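Local coordinates for putative uncharacterized protein Smu.1393c (Streptococcus mutans, PDB 4L9A), which is an alpha/beta hydrolase that probably acts as a carboxylesterase, hydrolysing carboxylic ester bonds, at residues T227-S241 / E251-G265. Residues are numbered along the deposited sequence; the frame is centred on the assembly and turned at random.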
loop_
_atom_site.group_PDB
_atom_site.type_symbol
_atom_site.label_atom_id
_atom_site.label_comp_id
_atom_site.label_asym_id
_atom_site.label_seq_id
_atom_site.Cartn_x
_atom_site.Cartn_y
_atom_site.Cartn_z
ATOM N N THR A 227 16.255 -0.929 -7.065
ATOM C CA THR A 227 15.345 -0.346 -8.040
ATOM C C THR A 227 14.830 0.997 -7.543
ATOM O O THR A 227 14.330 1.099 -6.425
ATOM C CB THR A 227 14.123 -1.272 -8.269
ATOM O OG1 THR A 227 14.569 -2.607 -8.543
ATOM C CG2 THR A 227 13.266 -0.777 -9.422
ATOM N N GLY A 228 14.942 2.024 -8.371
ATOM C CA GLY A 228 14.304 3.293 -8.074
ATOM C C GLY A 228 13.202 3.524 -9.090
ATOM O O GLY A 228 13.039 2.733 -10.012
ATOM N N ILE A 229 12.447 4.602 -8.935
ATOM C CA ILE A 229 11.399 4.938 -9.893
ATOM C C ILE A 229 11.971 5.629 -11.129
ATOM O O ILE A 229 12.815 6.526 -11.027
ATOM C CB ILE A 229 10.329 5.831 -9.246
ATOM C CG1 ILE A 229 9.191 6.105 -10.226
ATOM C CG2 ILE A 229 10.952 7.148 -8.765
ATOM C CD1 ILE A 229 8.032 6.819 -9.584
ATOM N N SER A 230 11.523 5.198 -12.303
ATOM C CA SER A 230 11.958 5.811 -13.548
ATOM C C SER A 230 11.727 7.318 -13.539
ATOM O O SER A 230 10.739 7.807 -12.982
ATOM C CB SER A 230 11.221 5.181 -14.727
ATOM O OG SER A 230 11.426 5.930 -15.909
ATOM N N GLU A 231 12.650 8.052 -14.155
ATOM C CA GLU A 231 12.500 9.492 -14.318
ATOM C C GLU A 231 11.252 9.831 -15.135
ATOM O O GLU A 231 10.714 10.933 -15.028
ATOM C CB GLU A 231 13.752 10.084 -14.979
ATOM C CG GLU A 231 15.005 9.976 -14.115
ATOM C CD GLU A 231 14.947 10.871 -12.887
ATOM O OE1 GLU A 231 14.193 11.869 -12.921
ATOM O OE2 GLU A 231 15.656 10.584 -11.894
ATOM N N LYS A 232 10.788 8.867 -15.929
ATOM C CA LYS A 232 9.640 9.063 -16.817
ATOM C C LYS A 232 8.285 8.992 -16.108
ATOM O O LYS A 232 7.255 9.333 -16.688
ATOM C CB LYS A 232 9.669 8.041 -17.961
ATOM C CG LYS A 232 10.987 7.984 -18.729
ATOM C CD LYS A 232 10.973 6.864 -19.770
ATOM C CE LYS A 232 12.374 6.546 -20.286
ATOM N NZ LYS A 232 12.364 5.326 -21.147
ATOM N N ILE A 233 8.281 8.536 -14.863
ATOM C CA ILE A 233 7.031 8.390 -14.127
ATOM C C ILE A 233 6.939 9.399 -12.992
ATOM O O ILE A 233 7.791 9.406 -12.109
ATOM C CB ILE A 233 6.917 6.988 -13.500
ATOM C CG1 ILE A 233 6.870 5.907 -14.589
ATOM C CG2 ILE A 233 5.693 6.907 -12.593
ATOM C CD1 ILE A 233 6.962 4.499 -14.022
ATOM N N PRO A 234 5.885 10.228 -12.990
ATOM C CA PRO A 234 5.716 11.179 -11.885
ATOM C C PRO A 234 5.404 10.463 -10.582
ATOM O O PRO A 234 4.700 9.443 -10.570
ATOM C CB PRO A 234 4.521 12.042 -12.314
ATOM C CG PRO A 234 4.012 11.466 -13.594
ATOM C CD PRO A 234 4.714 10.182 -13.877
ATOM N N SER A 235 5.931 11.008 -9.493
ATOM C CA SER A 235 5.761 10.439 -8.170
ATOM C C SER A 235 5.230 11.504 -7.230
ATOM O O SER A 235 5.822 12.578 -7.107
ATOM C CB SER A 235 7.106 9.929 -7.651
ATOM O OG SER A 235 6.975 9.346 -6.370
ATOM N N ILE A 236 4.116 11.217 -6.561
ATOM C CA ILE A 236 3.636 12.113 -5.518
ATOM C C ILE A 236 3.735 11.374 -4.188
ATOM O O ILE A 236 3.037 10.377 -3.966
ATOM C CB ILE A 236 2.181 12.574 -5.733
ATOM C CG1 ILE A 236 1.952 13.064 -7.169
ATOM C CG2 ILE A 236 1.838 13.678 -4.737
ATOM C CD1 ILE A 236 2.625 14.361 -7.473
ATOM N N VAL A 237 4.626 11.839 -3.319
ATOM C CA VAL A 237 4.832 11.186 -2.026
ATOM C C VAL A 237 4.318 12.086 -0.904
ATOM O O VAL A 237 4.580 13.296 -0.895
ATOM C CB VAL A 237 6.324 10.823 -1.819
ATOM C CG1 VAL A 237 6.604 10.351 -0.386
ATOM C CG2 VAL A 237 6.742 9.768 -2.825
ATOM N N PHE A 238 3.558 11.493 0.014
ATOM C CA PHE A 238 3.055 12.182 1.198
ATOM C C PHE A 238 3.701 11.572 2.424
ATOM O O PHE A 238 3.758 10.350 2.566
ATOM C CB PHE A 238 1.526 12.016 1.334
ATOM C CG PHE A 238 0.742 12.666 0.232
ATOM C CD1 PHE A 238 0.624 12.052 -1.011
ATOM C CD2 PHE A 238 0.107 13.877 0.439
ATOM C CE1 PHE A 238 -0.105 12.647 -2.038
ATOM C CE2 PHE A 238 -0.623 14.481 -0.580
ATOM C CZ PHE A 238 -0.724 13.870 -1.818
ATOM N N SER A 239 4.145 12.426 3.335
ATOM C CA SER A 239 4.812 11.972 4.534
ATOM C C SER A 239 4.685 13.011 5.636
ATOM O O SER A 239 4.553 14.204 5.366
ATOM C CB SER A 239 6.294 11.738 4.233
ATOM O OG SER A 239 7.069 11.787 5.416
ATOM N N GLU A 240 4.744 12.554 6.879
ATOM C CA GLU A 240 4.875 13.464 8.009
ATOM C C GLU A 240 6.147 14.301 7.832
ATOM O O GLU A 240 7.137 13.817 7.277
ATOM C CB GLU A 240 4.907 12.668 9.320
ATOM C CG GLU A 240 3.608 11.883 9.588
ATOM C CD GLU A 240 3.750 10.890 10.730
ATOM O OE1 GLU A 240 3.529 11.275 11.889
ATOM O OE2 GLU A 240 4.105 9.723 10.466
ATOM N N SER A 241 6.123 15.554 8.296
ATOM C CA SER A 241 7.230 16.481 8.053
ATOM C C SER A 241 8.602 15.980 8.516
ATOM O O SER A 241 9.609 16.260 7.871
ATOM C CB SER A 241 6.955 17.858 8.686
ATOM O OG SER A 241 6.776 17.748 10.084
ATOM N N GLU A 251 14.449 6.446 -3.046
ATOM C CA GLU A 251 14.168 5.808 -4.318
ATOM C C GLU A 251 12.773 6.151 -4.856
ATOM O O GLU A 251 12.430 5.759 -5.979
ATOM C CB GLU A 251 14.274 4.288 -4.145
ATOM C CG GLU A 251 13.370 3.726 -3.033
ATOM C CD GLU A 251 14.028 3.779 -1.644
ATOM O OE1 GLU A 251 14.855 4.678 -1.391
ATOM O OE2 GLU A 251 13.735 2.898 -0.815
ATOM N N TYR A 252 11.954 6.837 -4.060
ATOM C CA TYR A 252 10.577 7.142 -4.485
ATOM C C TYR A 252 10.466 8.490 -5.203
ATOM O O TYR A 252 9.442 8.801 -5.815
ATOM C CB TYR A 252 9.599 7.083 -3.310
ATOM C CG TYR A 252 9.458 5.701 -2.713
ATOM C CD1 TYR A 252 8.856 4.667 -3.435
ATOM C CD2 TYR A 252 9.951 5.416 -1.446
ATOM C CE1 TYR A 252 8.736 3.392 -2.900
ATOM C CE2 TYR A 252 9.839 4.143 -0.899
ATOM C CZ TYR A 252 9.224 3.133 -1.635
ATOM O OH TYR A 252 9.102 1.860 -1.121
ATOM N N LEU A 253 11.526 9.283 -5.128
ATOM C CA LEU A 253 11.534 10.589 -5.780
ATOM C C LEU A 253 12.452 10.613 -6.995
ATOM O O LEU A 253 13.413 9.856 -7.082
ATOM C CB LEU A 253 11.899 11.705 -4.788
ATOM C CG LEU A 253 10.788 12.069 -3.796
ATOM C CD1 LEU A 253 11.222 13.174 -2.832
ATOM C CD2 LEU A 253 9.529 12.483 -4.537
ATOM N N ASN A 254 12.124 11.484 -7.941
ATOM C CA ASN A 254 12.911 11.661 -9.142
ATOM C C ASN A 254 12.767 13.109 -9.560
ATOM O O ASN A 254 12.226 13.920 -8.800
ATOM C CB ASN A 254 12.444 10.713 -10.261
ATOM C CG ASN A 254 10.979 10.908 -10.626
ATOM O OD1 ASN A 254 10.417 11.994 -10.456
ATOM N ND2 ASN A 254 10.353 9.851 -11.138
ATOM N N LYS A 255 13.226 13.432 -10.763
ATOM C CA LYS A 255 13.274 14.822 -11.204
ATOM C C LYS A 255 12.128 15.229 -12.121
ATOM O O LYS A 255 12.157 16.308 -12.700
ATOM C CB LYS A 255 14.621 15.114 -11.861
ATOM C CG LYS A 255 15.747 15.229 -10.855
ATOM C CD LYS A 255 17.025 14.602 -11.382
ATOM C CE LYS A 255 18.161 14.777 -10.389
ATOM N NZ LYS A 255 18.448 16.217 -10.140
ATOM N N HIS A 256 11.111 14.380 -12.231
ATOM C CA HIS A 256 9.971 14.678 -13.095
ATOM C C HIS A 256 9.357 16.018 -12.694
ATOM O O HIS A 256 9.250 16.316 -11.508
ATOM C CB HIS A 256 8.924 13.565 -12.998
ATOM C CG HIS A 256 7.933 13.563 -14.122
ATOM N ND1 HIS A 256 6.972 14.540 -14.273
ATOM C CD2 HIS A 256 7.741 12.686 -15.138
ATOM C CE1 HIS A 256 6.236 14.270 -15.337
ATOM N NE2 HIS A 256 6.678 13.148 -15.877
ATOM N N THR A 257 8.971 16.825 -13.684
ATOM C CA THR A 257 8.369 18.138 -13.435
ATOM C C THR A 257 7.056 18.052 -12.653
ATOM O O THR A 257 6.567 19.057 -12.138
ATOM C CB THR A 257 8.090 18.918 -14.749
ATOM O OG1 THR A 257 7.231 18.146 -15.604
ATOM C CG2 THR A 257 9.382 19.233 -15.483
ATOM N N GLN A 258 6.477 16.857 -12.579
ATOM C CA GLN A 258 5.219 16.672 -11.867
ATOM C C GLN A 258 5.402 15.963 -10.530
ATOM O O GLN A 258 4.453 15.853 -9.755
ATOM C CB GLN A 258 4.228 15.870 -12.720
ATOM C CG GLN A 258 3.599 16.644 -13.863
ATOM C CD GLN A 258 2.521 15.824 -14.553
ATOM O OE1 GLN A 258 2.818 14.859 -15.257
ATOM N NE2 GLN A 258 1.261 16.181 -14.319
ATOM N N THR A 259 6.610 15.469 -10.267
ATOM C CA THR A 259 6.893 14.798 -9.001
ATOM C C THR A 259 6.867 15.795 -7.848
ATOM O O THR A 259 7.415 16.889 -7.969
ATOM C CB THR A 259 8.262 14.103 -9.046
ATOM O OG1 THR A 259 8.160 12.914 -9.836
ATOM C CG2 THR A 259 8.735 13.733 -7.652
ATOM N N LYS A 260 6.231 15.422 -6.741
ATOM C CA LYS A 260 6.177 16.277 -5.542
ATOM C C LYS A 260 6.356 15.486 -4.251
ATOM O O LYS A 260 5.957 14.319 -4.156
ATOM C CB LYS A 260 4.840 17.025 -5.443
ATOM C CG LYS A 260 4.436 17.830 -6.677
ATOM C CD LYS A 260 3.231 18.722 -6.368
ATOM C CE LYS A 260 2.816 19.544 -7.577
ATOM N NZ LYS A 260 4.003 20.097 -8.271
ATOM N N LEU A 261 6.949 16.127 -3.252
ATOM C CA LEU A 261 6.917 15.612 -1.887
ATOM C C LEU A 261 6.024 16.538 -1.071
ATOM O O LEU A 261 6.308 17.728 -0.938
ATOM C CB LEU A 261 8.319 15.549 -1.282
ATOM C CG LEU A 261 8.419 15.186 0.204
ATOM C CD1 LEU A 261 7.858 13.790 0.447
ATOM C CD2 LEU A 261 9.866 15.303 0.704
ATOM N N ILE A 262 4.933 15.988 -0.552
ATOM C CA ILE A 262 3.956 16.738 0.235
ATOM C C ILE A 262 4.098 16.373 1.712
ATOM O O ILE A 262 3.927 15.216 2.088
ATOM C CB ILE A 262 2.506 16.428 -0.230
ATOM C CG1 ILE A 262 2.354 16.708 -1.730
ATOM C CG2 ILE A 262 1.489 17.247 0.571
ATOM C CD1 ILE A 262 2.896 18.086 -2.157
ATOM N N LEU A 263 4.424 17.354 2.550
ATOM C CA LEU A 263 4.547 17.105 3.987
ATOM C C LEU A 263 3.221 17.435 4.677
ATOM O O LEU A 263 2.714 18.544 4.541
ATOM C CB LEU A 263 5.698 17.923 4.605
ATOM C CG LEU A 263 7.114 17.746 4.037
ATOM C CD1 LEU A 263 8.173 18.558 4.840
ATOM C CD2 LEU A 263 7.473 16.276 4.000
ATOM N N CYS A 264 2.661 16.464 5.402
ATOM C CA CYS A 264 1.372 16.635 6.070
ATOM C C CYS A 264 1.146 15.487 7.058
ATOM O O CYS A 264 1.886 14.497 7.047
ATOM C CB CYS A 264 0.240 16.631 5.033
ATOM S SG CYS A 264 0.095 15.038 4.153
ATOM N N GLY A 265 0.118 15.614 7.891
ATOM C CA GLY A 265 -0.298 14.538 8.773
ATOM C C GLY A 265 0.396 14.465 10.120
ATOM O O GLY A 265 1.467 15.032 10.315
HETATM O O HOH W 1 3.668 16.491 9.279
#
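The amide of Asn254 reaches into the loop 230-233: ND2 donates to Ile233 O at 2.8 Å with an N-H...O angle of 158°, the acceptor lying almost in the amide plane, while the bond from ND2 to Ser230 O is weak. At the other end of the amide, OD1 takes the hydroxyl of Thr259 and, in an Asx turn, the backbone N of His256. Thr259 OG1 in turn accepts from Ser235 N at 3.0 Å, so the amide, bonded at both ends, is fixed in rotation and tied through Thr259 to the start of strand 235-239. Glu231, bent at chi2 (-69°), brings its carboxylate across to Lys255, whose backbone N meets the syn lone pair of Glu231 OE1 at 2.8 Å. Pro234 lies over one face of the His256 ring, its CG 4.0 Å from the centroid, a CH-pi contact; the ring is further held by ND1, which accepts in plane from Gln258 N. Ser235 OG, anti to its own amide nitrogen (chi1 -179°), donates to Tyr252 O at 2.6 Å. Beyond these loops, strands 235-239 and 260-263 run parallel, joined by helix 244-248 in a beta-alpha-beta unit at one border of the alpha/beta hydrolase sheet, with 260-263 outermost and 134-141 flanking 235-239 on its other side. Four bridges set the register, and Ile262 is gripped at both polar backbone atoms: its N donates to Val237 O, and its O accepts from Ser239 N. On the face bearing Phe238, Ile262 lies alongside that ring, Ile262 CG1 over a face and Ile262 CB 3.6 Å from Phe238 CD2, whereas Cys264 SG comes in at the ring's edge, 3.9 Å from Phe238 CD2. Val237 and Leu261 share the other face, Val237 CG1 meeting Leu261 CD1 at 3.8 Å, and helix 244-248 packs there through Tyr247 and Leu248.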